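Local coordinates for GlcNAc Inducible Gene 2, GIG2 (Candida albicans, PDB 6AKZ), which binds an iron(III) ion and is probably an oxygenase of the DUF1479 family, with a cupin-type fold, at residues 143-146 with 147-150. Numbering follows the deposited sequence.
Sequences PNMK and AIFK
Met145 and Phe149 sit one turn apart on helix 143-153, joined by a nearly straight hydrogen bond from Phe149 N to Met145 O at 3.2 Å (173° at the hydrogen). Three more bonds of the same i to i+4 kind join these two turns: Ala147 N to Pro143 O, Ile148 N to Asn144 O, and Lys150 N to Lys146 O. Pro143 suits the first turn because its nitrogen, which carries no hydrogen, need not donate there. Ala147 is small enough for its CB to lie 3.4 Å from Pro143 O.

Apolar contacts gather on the buried face, where Met145, Ile148 and Phe149 offer hydrocarbon or thioether surface to Phe346. Met145 lies beside Ile148, both side chains pointing the same way. Ile148 CG1, lodged between its own backbone N and carbonyl carbon (chi1 65°), comes within 3.3 Å of Met145 O. That same oxygen meets the edge of the Phe149 ring, in its plane, 3.3 Å from CD1. The ring itself also packs against Phe348 and Tyr372.

The two lysines occupy a more open flank. Lys150 lays CG 3.4 Å from Lys146 O before curling back, its long aliphatic stem suiting this path, whereas Lys146 extends far enough for a salt bridge with Asp427 and a hydrogen bond with Ser428. Elsewhere, Asn144 lies beside Phe66, its amide ND2 able to donate to Val93 O.

This is an amphipathic alpha-helix, its apolar side laid against strand 346-350 of the main sheet in a cupin-clan protein.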
loop_
_atom_site.group_PDB
_atom_site.type_symbol
_atom_site.label_atom_id
_atom_site.label_comp_id
_atom_site.label_asym_id
_atom_site.label_seq_id
_atom_site.Cartn_x
_atom_site.Cartn_y
_atom_site.Cartn_z
ATOM N N PRO A 143 -1.515 19.145 -10.910
ATOM C CA PRO A 143 -2.896 18.826 -11.343
ATOM C C PRO A 143 -3.052 17.435 -11.958
ATOM O O PRO A 143 -4.089 16.765 -11.761
ATOM C CB PRO A 143 -3.189 19.911 -12.441
ATOM C CG PRO A 143 -2.195 20.958 -12.194
ATOM C CD PRO A 143 -0.974 20.277 -11.706
ATOM N N ASN A 144 -2.029 17.002 -12.690
ATOM C CA ASN A 144 -2.038 15.687 -13.310
ATOM C C ASN A 144 -1.921 14.633 -12.220
ATOM O O ASN A 144 -2.439 13.524 -12.350
ATOM C CB ASN A 144 -0.886 15.553 -14.307
ATOM C CG ASN A 144 -1.128 16.331 -15.585
ATOM O OD1 ASN A 144 -2.153 16.995 -15.737
ATOM N ND2 ASN A 144 -0.181 16.254 -16.513
ATOM N N MET A 145 -1.244 14.909 -11.124
ATOM C CA MET A 145 -1.134 13.936 -10.053
ATOM C C MET A 145 -2.464 13.888 -9.297
ATOM O O MET A 145 -2.944 12.850 -9.011
ATOM C CB MET A 145 -0.014 14.244 -9.090
ATOM C CG MET A 145 1.311 14.239 -9.807
ATOM S SD MET A 145 1.755 12.557 -10.147
ATOM C CE MET A 145 0.612 12.156 -11.440
ATOM N N LYS A 146 -3.024 15.048 -8.959
ATOM C CA LYS A 146 -4.328 15.013 -8.303
ATOM C C LYS A 146 -5.343 14.192 -9.138
ATOM O O LYS A 146 -6.175 13.472 -8.600
ATOM C CB LYS A 146 -4.872 16.421 -8.113
ATOM C CG LYS A 146 -4.030 17.206 -7.070
ATOM C CD LYS A 146 -4.695 18.577 -6.811
ATOM C CE LYS A 146 -4.081 19.254 -5.618
ATOM N NZ LYS A 146 -4.749 20.514 -5.219
ATOM N N ALA A 147 -5.293 14.380 -10.431
ATOM C CA ALA A 147 -6.191 13.713 -11.367
ATOM C C ALA A 147 -6.074 12.204 -11.281
ATOM O O ALA A 147 -7.091 11.492 -11.200
ATOM C CB ALA A 147 -5.961 14.185 -12.805
ATOM N N ILE A 148 -4.866 11.680 -11.294
ATOM C CA ILE A 148 -4.735 10.215 -11.261
ATOM C C ILE A 148 -5.158 9.644 -9.935
ATOM O O ILE A 148 -5.752 8.578 -9.893
ATOM C CB ILE A 148 -3.346 9.654 -11.658
ATOM C CG1 ILE A 148 -2.294 10.064 -10.662
ATOM C CG2 ILE A 148 -2.989 10.116 -13.095
ATOM C CD1 ILE A 148 -0.905 9.506 -10.975
ATOM N N PHE A 149 -4.918 10.343 -8.846
ATOM C CA PHE A 149 -5.462 9.882 -7.560
ATOM C C PHE A 149 -6.988 9.902 -7.539
ATOM O O PHE A 149 -7.589 8.985 -6.990
ATOM C CB PHE A 149 -4.821 10.657 -6.410
ATOM C CG PHE A 149 -3.466 10.132 -6.054
ATOM C CD1 PHE A 149 -2.337 10.547 -6.736
ATOM C CD2 PHE A 149 -3.334 9.139 -5.081
ATOM C CE1 PHE A 149 -1.058 10.027 -6.434
ATOM C CE2 PHE A 149 -2.057 8.615 -4.735
ATOM C CZ PHE A 149 -0.928 9.032 -5.426
ATOM N N LYS A 150 -7.615 10.926 -8.132
ATOM C CA LYS A 150 -9.064 10.964 -8.222
ATOM C C LYS A 150 -9.542 9.744 -8.987
ATOM O O LYS A 150 -10.468 9.067 -8.574
ATOM C CB LYS A 150 -9.596 12.219 -8.908
ATOM C CG LYS A 150 -9.555 13.486 -8.117
ATOM C CD LYS A 150 -10.021 14.662 -9.000
ATOM C CE LYS A 150 -9.354 16.020 -8.697
ATOM N NZ LYS A 150 -8.596 16.609 -9.870
#